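Local coordinates for protein antitoxin HicB3 (Yersinia pestis, PDB 4P7D) that acts as the antitoxin of a HicAB-type toxin-antitoxin system, probably neutralising its partner toxin HicA3 and binding operator DNA through a ribbon-helix-helix domain, at the interface of chains A and B and the interface of chains A and C. Coordinates in Å, arbitrary orientation; residue numbers count along the deposited sequence, not the author numbering. Chains: chain A/B/C, Antitoxin HicB3.

Contacts 1 and 2 are adjoining patches of one two-fold interface, their C-alpha centres about 7 Å apart, and they share A:Leu98, A:Arg121 and B:Phe96. Both involve strand 93-101 of each chain and helix 121-133 of chain A; contact 1 adds helix 102-114. With their symmetry twins they form part of the ribbon-helix-helix dimer interface. Contact 3 lies about 42 Å from contact 1 and 40 Å from contact 2, between C-alpha centres, where strands 2-10 and 13-17 of chain A meet a short helix of chain C. Chain A thus has different partners at its two ends, an arrangement that joins chains into the four-chain deposited assembly.

Contact 1: the interface of chains A and B. Residues chain A 98-100, 105, 121; chain B 94-96.
B:Phe96 is clamped between two leucines of chain A: CD1 of A:Leu105 lies over one ring face, 3.9 Å from the centroid, and CB of A:Leu98 lies over the rim of the opposite face. At the ring edge, in plane, stands CG of selenomethionine A:Met100, whose chain then bends at chi3 (85°) and brings CE to 3.6 Å from CZ of B:Phe96. The other branch of A:Leu105, CD2, meets CG1 of B:Val94 at 3.5 Å, the two side chains nearly at right angles. At the margin of this apolar side, NH1 of A:Arg121 stands 4.0 Å from the ring atom CD2 of B:Phe96. Strand pairing is antiparallel: A:Leu98 and B:Phe96 exchange two backbone hydrogen bonds (N to O, both 2.9 Å), and A:Met100 with B:Val94 forms the next hydrogen-bonded pair, beyond A:Thr99 and B:Lys95. The opposite sheet face is looser. There B:Lys95 bends at chi3 and chi4 (87° and 64°), curling NZ back to donate to the hydroxyl OG1 of A:Thr99 at 2.8 Å, while CG2 of A:Thr99 rests at 3.8 Å from CG of B:Lys95. The patch zips two strands into the ribbon of the ribbon-helix-helix fold, its hydrophobic side fixed on the helices and its polar side probably turned to DNA.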
loop_
_atom_site.group_PDB
_atom_site.type_symbol
_atom_site.label_atom_id
_atom_site.label_comp_id
_atom_site.label_asym_id
_atom_site.label_seq_id
_atom_site.Cartn_x
_atom_site.Cartn_y
_atom_site.Cartn_z
ATOM N N LEU A 98 -16.191 6.621 -12.874
ATOM C CA LEU A 98 -14.935 5.899 -13.006
ATOM C C LEU A 98 -14.278 6.304 -14.303
ATOM O O LEU A 98 -14.970 6.583 -15.283
ATOM C CB LEU A 98 -15.150 4.398 -13.024
ATOM C CG LEU A 98 -15.753 3.628 -11.862
ATOM C CD1 LEU A 98 -15.561 2.200 -12.228
ATOM C CD2 LEU A 98 -15.090 3.919 -10.521
ATOM N N THR A 99 -12.947 6.322 -14.315
ATOM C CA THR A 99 -12.225 6.588 -15.531
ATOM C C THR A 99 -11.429 5.373 -15.925
ATOM O O THR A 99 -10.719 4.806 -15.101
ATOM C CB THR A 99 -11.283 7.774 -15.370
ATOM O OG1 THR A 99 -12.007 8.885 -14.827
ATOM C CG2 THR A 99 -10.684 8.161 -16.721
HETATM N N MSE A 100 -11.539 4.955 -17.174
HETATM C CA MSE A 100 -10.563 4.017 -17.683
HETATM C C MSE A 100 -10.418 4.078 -19.208
HETATM O O MSE A 100 -11.133 4.810 -19.890
HETATM C CB MSE A 100 -10.891 2.608 -17.183
HETATM C CG MSE A 100 -12.238 2.062 -17.548
HETATM SE SE MSE A 100 -12.642 0.360 -16.571
HETATM C CE MSE A 100 -13.371 1.032 -14.899
ATOM N N LEU A 105 -12.947 -0.315 -21.616
ATOM C CA LEU A 105 -14.395 -0.143 -21.567
ATOM C C LEU A 105 -15.088 -0.795 -22.772
ATOM O O LEU A 105 -16.212 -1.266 -22.652
ATOM C CB LEU A 105 -14.775 1.340 -21.477
ATOM C CG LEU A 105 -16.246 1.584 -21.120
ATOM C CD1 LEU A 105 -16.624 0.889 -19.835
ATOM C CD2 LEU A 105 -16.564 3.048 -20.992
ATOM N N ARG A 121 -22.934 -2.694 -17.247
ATOM C CA ARG A 121 -21.673 -2.373 -16.600
ATOM C C ARG A 121 -21.713 -2.507 -15.090
ATOM O O ARG A 121 -20.837 -3.125 -14.494
ATOM C CB ARG A 121 -21.255 -0.956 -16.972
ATOM C CG ARG A 121 -20.853 -0.813 -18.421
ATOM C CD ARG A 121 -20.683 0.633 -18.803
ATOM N NE ARG A 121 -20.252 0.804 -20.189
ATOM C CZ ARG A 121 -20.214 1.975 -20.807
ATOM N NH1 ARG A 121 -20.573 3.076 -20.168
ATOM N NH2 ARG A 121 -19.799 2.051 -22.058
ATOM N N VAL B 94 -11.726 7.099 -20.801
ATOM C CA VAL B 94 -13.165 7.302 -20.842
ATOM C C VAL B 94 -13.709 7.396 -19.434
ATOM O O VAL B 94 -13.401 6.542 -18.601
ATOM C CB VAL B 94 -13.876 6.194 -21.594
ATOM C CG1 VAL B 94 -15.375 6.277 -21.348
ATOM C CG2 VAL B 94 -13.567 6.317 -23.077
ATOM N N LYS B 95 -14.485 8.453 -19.173
ATOM C CA LYS B 95 -15.136 8.658 -17.877
ATOM C C LYS B 95 -16.593 8.287 -17.984
ATOM O O LYS B 95 -17.276 8.748 -18.887
ATOM C CB LYS B 95 -15.024 10.108 -17.398
ATOM C CG LYS B 95 -13.649 10.568 -17.022
ATOM C CD LYS B 95 -13.664 12.019 -16.582
ATOM C CE LYS B 95 -13.954 12.158 -15.117
ATOM N NZ LYS B 95 -12.868 11.544 -14.300
ATOM N N PHE B 96 -17.078 7.473 -17.058
ATOM C CA PHE B 96 -18.461 7.033 -17.123
ATOM C C PHE B 96 -19.071 6.775 -15.768
ATOM O O PHE B 96 -18.389 6.754 -14.752
ATOM C CB PHE B 96 -18.599 5.768 -17.980
ATOM C CG PHE B 96 -17.776 4.626 -17.503
ATOM C CD1 PHE B 96 -16.388 4.597 -17.730
ATOM C CD2 PHE B 96 -18.366 3.573 -16.830
ATOM C CE1 PHE B 96 -15.607 3.531 -17.281
ATOM C CE2 PHE B 96 -17.589 2.508 -16.381
ATOM C CZ PHE B 96 -16.203 2.490 -16.610
#

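Contact 2: the interface of chains A and B. Residues chain A 98, 121-122, 125; chain B 96, 98-99.
B:Leu98 points its CD1 methyl at two leucines of chain A, reaching CD1 of A:Leu98 at 3.5 Å and CD1 of A:Leu125 also at 3.5 Å. Both pairs of side chains meet nearly at right angles, so single methyls touch and the branches do not lie alongside. Each of the three leucines carries CD1 anti to its CA (chi2 of B:Leu98 -175°), which makes that methyl the outermost point of the side chain and gathers all three into one cluster. The meeting of the two copies of residue 98 ties the strands together close to the two-fold axis, while A:Leu125 roofs the cluster from helix 121-133. The second branch of B:Leu98, CD2, rests on the aliphatic root of A:Arg121, 3.8 Å from its CB; the guanidinium reaches away along the extended chain. Main-chain pairing of A:Leu98 with B:Phe96 continues the two-stranded ribbon beside this apolar group. A further polar contact is made by a side chain at the start of helix 121-133, which pins that helix to the partner's strand. There A:Ser122 is met by the backbone of B:Thr99, whose carbonyl O stands 3.1 Å from OG and can accept the hydroxyl hydrogen. In return the amide N of B:Thr99 donates to OG of A:Ser122, 2.9 Å away and nearly straight, 171° at the hydrogen.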
loop_
_atom_site.group_PDB
_atom_site.type_symbol
_atom_site.label_atom_id
_atom_site.label_comp_id
_atom_site.label_asym_id
_atom_site.label_seq_id
_atom_site.Cartn_x
_atom_site.Cartn_y
_atom_site.Cartn_z
ATOM N N LEU A 98 -16.191 6.621 -12.874
ATOM C CA LEU A 98 -14.935 5.899 -13.006
ATOM C C LEU A 98 -14.278 6.304 -14.303
ATOM O O LEU A 98 -14.970 6.583 -15.283
ATOM C CB LEU A 98 -15.150 4.398 -13.024
ATOM C CG LEU A 98 -15.753 3.628 -11.862
ATOM C CD1 LEU A 98 -15.561 2.200 -12.228
ATOM C CD2 LEU A 98 -15.090 3.919 -10.521
ATOM N N ARG A 121 -22.934 -2.694 -17.247
ATOM C CA ARG A 121 -21.673 -2.373 -16.600
ATOM C C ARG A 121 -21.713 -2.507 -15.090
ATOM O O ARG A 121 -20.837 -3.125 -14.494
ATOM C CB ARG A 121 -21.255 -0.956 -16.972
ATOM C CG ARG A 121 -20.853 -0.813 -18.421
ATOM C CD ARG A 121 -20.683 0.633 -18.803
ATOM N NE ARG A 121 -20.252 0.804 -20.189
ATOM C CZ ARG A 121 -20.214 1.975 -20.807
ATOM N NH1 ARG A 121 -20.573 3.076 -20.168
ATOM N NH2 ARG A 121 -19.799 2.051 -22.058
ATOM N N SER A 122 -22.727 -1.942 -14.459
ATOM C CA SER A 122 -22.727 -1.888 -13.009
ATOM C C SER A 122 -22.672 -3.273 -12.382
ATOM O O SER A 122 -21.769 -3.561 -11.613
ATOM C CB SER A 122 -23.928 -1.073 -12.515
ATOM O OG SER A 122 -23.787 0.302 -12.915
ATOM N N LEU A 125 -19.107 -5.195 -12.941
ATOM C CA LEU A 125 -18.084 -4.700 -12.031
ATOM C C LEU A 125 -18.453 -5.002 -10.576
ATOM O O LEU A 125 -17.574 -5.259 -9.739
ATOM C CB LEU A 125 -17.865 -3.198 -12.257
ATOM C CG LEU A 125 -17.373 -2.912 -13.683
ATOM C CD1 LEU A 125 -17.156 -1.451 -13.926
ATOM C CD2 LEU A 125 -16.095 -3.667 -13.921
ATOM N N PHE B 96 -17.078 7.473 -17.058
ATOM C CA PHE B 96 -18.461 7.033 -17.123
ATOM C C PHE B 96 -19.071 6.775 -15.768
ATOM O O PHE B 96 -18.389 6.754 -14.752
ATOM C CB PHE B 96 -18.599 5.768 -17.980
ATOM C CG PHE B 96 -17.776 4.626 -17.503
ATOM C CD1 PHE B 96 -16.388 4.597 -17.730
ATOM C CD2 PHE B 96 -18.366 3.573 -16.830
ATOM C CE1 PHE B 96 -15.607 3.531 -17.281
ATOM C CE2 PHE B 96 -17.589 2.508 -16.381
ATOM C CZ PHE B 96 -16.203 2.490 -16.610
ATOM N N LEU B 98 -21.658 4.614 -13.103
ATOM C CA LEU B 98 -22.183 3.353 -12.640
ATOM C C LEU B 98 -23.175 3.615 -11.518
ATOM O O LEU B 98 -23.205 4.701 -10.930
ATOM C CB LEU B 98 -21.055 2.458 -12.146
ATOM C CG LEU B 98 -19.884 2.270 -13.098
ATOM C CD1 LEU B 98 -18.924 1.258 -12.500
ATOM C CD2 LEU B 98 -20.364 1.780 -14.434
ATOM N N THR B 99 -23.989 2.617 -11.223
ATOM C CA THR B 99 -24.825 2.672 -10.050
ATOM C C THR B 99 -24.581 1.389 -9.322
ATOM O O THR B 99 -24.710 0.315 -9.909
ATOM C CB THR B 99 -26.341 2.781 -10.373
ATOM O OG1 THR B 99 -26.597 3.920 -11.196
ATOM C CG2 THR B 99 -27.136 2.927 -9.110
#

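Contact 3: the interface of chains A and C. Residues chain A 7-10, 13-14, 76; chain C 64, 67.
C:Ile67 drives its CD1 methyl against the backbone of strand 2-10 in chain A, 3.6 Å from CA of A:Lys9. The same methyl meets CG2 of A:Ile7 at 3.8 Å, the two isoleucines slanting past one another. C:Ile67 reaches this far because its chain is stretched, with CD1 anti to CA (chi2 -178°). Its CG2 branch stays further back, 4.0 Å from the carbonyl O of A:Gly76. One step outward, the aliphatic root of A:Lys9 stands between the two residues of chain C: CB approaches CD2 of C:His64 at 3.4 Å, and CG comes loosely near CG2 of C:Ile67. Beyond CG the lysine runs extended and holds NZ well apart from the imidazole, 6.7 Å from ND1. The polar rim is the imidazole itself, whose NE2 bonds to two backbone carbonyls. It donates to O of A:Thr10 at 2.7 Å, an acceptor lying in the ring plane although NE2 sits above that carbonyl's plane. It also donates to O of A:Gly13 at 2.8 Å, along a lone pair in the carbonyl plane. Both bonds are bent, 131° and 126° at the hydrogen, as expected where one N-H is shared. The histidine thereby bridges the ends of strands 2-10 and 13-17, and the site docks the short helix 63-67 of chain C on this strand pair, helping to join chains in the four-chain deposited assembly, which may or may not be the biological one.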
loop_
_atom_site.group_PDB
_atom_site.type_symbol
_atom_site.label_atom_id
_atom_site.label_comp_id
_atom_site.label_asym_id
_atom_site.label_seq_id
_atom_site.Cartn_x
_atom_site.Cartn_y
_atom_site.Cartn_z
ATOM N N ILE A 7 -10.354 -7.035 21.299
ATOM C CA ILE A 7 -9.045 -6.914 20.687
ATOM C C ILE A 7 -7.974 -7.657 21.485
ATOM O O ILE A 7 -7.760 -7.376 22.665
ATOM C CB ILE A 7 -8.645 -5.449 20.559
ATOM C CG1 ILE A 7 -9.794 -4.646 19.957
ATOM C CG2 ILE A 7 -7.376 -5.321 19.745
ATOM C CD1 ILE A 7 -9.600 -3.165 20.100
ATOM N N PHE A 8 -7.302 -8.606 20.845
ATOM C CA PHE A 8 -6.250 -9.353 21.517
ATOM C C PHE A 8 -4.896 -9.053 20.917
ATOM O O PHE A 8 -4.777 -8.967 19.696
ATOM C CB PHE A 8 -6.531 -10.843 21.437
ATOM C CG PHE A 8 -7.863 -11.220 21.993
ATOM C CD1 PHE A 8 -8.038 -11.367 23.356
ATOM C CD2 PHE A 8 -8.945 -11.407 21.158
ATOM C CE1 PHE A 8 -9.261 -11.711 23.874
ATOM C CE2 PHE A 8 -10.162 -11.753 21.666
ATOM C CZ PHE A 8 -10.322 -11.904 23.030
ATOM N N LYS A 9 -3.871 -8.897 21.757
ATOM C CA LYS A 9 -2.525 -8.748 21.222
ATOM C C LYS A 9 -2.089 -10.016 20.474
ATOM O O LYS A 9 -2.589 -11.115 20.704
ATOM C CB LYS A 9 -1.518 -8.391 22.318
ATOM C CG LYS A 9 -1.688 -9.102 23.646
ATOM C CD LYS A 9 -0.699 -8.520 24.672
ATOM C CE LYS A 9 -0.705 -9.302 25.980
ATOM N NZ LYS A 9 0.401 -8.850 26.881
ATOM N N THR A 10 -1.168 -9.832 19.542
ATOM C CA THR A 10 -0.746 -10.880 18.633
ATOM C C THR A 10 0.687 -10.532 18.361
ATOM O O THR A 10 1.014 -9.355 18.361
ATOM C CB THR A 10 -1.629 -10.915 17.363
ATOM O OG1 THR A 10 -2.697 -11.860 17.556
ATOM C CG2 THR A 10 -0.853 -11.294 16.144
ATOM N N GLY A 13 1.244 -7.791 15.977
ATOM C CA GLY A 13 0.164 -6.807 15.991
ATOM C C GLY A 13 -1.046 -7.136 16.869
ATOM O O GLY A 13 -0.931 -7.306 18.084
ATOM N N PHE A 14 -2.215 -7.220 16.245
ATOM C CA PHE A 14 -3.441 -7.529 16.974
ATOM C C PHE A 14 -4.340 -8.465 16.197
ATOM O O PHE A 14 -4.206 -8.651 14.984
ATOM C CB PHE A 14 -4.246 -6.261 17.308
ATOM C CG PHE A 14 -4.769 -5.549 16.095
ATOM C CD1 PHE A 14 -4.019 -4.537 15.490
ATOM C CD2 PHE A 14 -5.981 -5.910 15.531
ATOM C CE1 PHE A 14 -4.480 -3.891 14.365
ATOM C CE2 PHE A 14 -6.451 -5.268 14.402
ATOM C CZ PHE A 14 -5.702 -4.261 13.814
ATOM N N GLY A 76 -6.989 -12.218 27.516
ATOM C CA GLY A 76 -6.101 -11.071 27.623
ATOM C C GLY A 76 -6.550 -9.953 26.707
ATOM O O GLY A 76 -5.739 -9.192 26.159
ATOM N N HIS C 64 0.197 -2.861 21.130
ATOM C CA HIS C 64 0.400 -3.632 22.357
ATOM C C HIS C 64 0.413 -2.721 23.582
ATOM O O HIS C 64 -0.213 -3.024 24.599
ATOM C CB HIS C 64 1.693 -4.435 22.289
ATOM C CG HIS C 64 1.613 -5.633 21.392
ATOM N ND1 HIS C 64 2.712 -6.387 21.075
ATOM C CD2 HIS C 64 0.560 -6.188 20.752
ATOM C CE1 HIS C 64 2.340 -7.375 20.262
ATOM N NE2 HIS C 64 1.045 -7.268 20.053
ATOM N N ILE C 67 -3.183 -2.285 24.382
ATOM C CA ILE C 67 -3.932 -3.460 24.801
ATOM C C ILE C 67 -3.585 -3.804 26.238
ATOM O O ILE C 67 -4.446 -4.191 27.011
ATOM C CB ILE C 67 -3.668 -4.660 23.892
ATOM C CG1 ILE C 67 -4.297 -4.429 22.526
ATOM C CG2 ILE C 67 -4.249 -5.930 24.479
ATOM C CD1 ILE C 67 -4.122 -5.597 21.611
#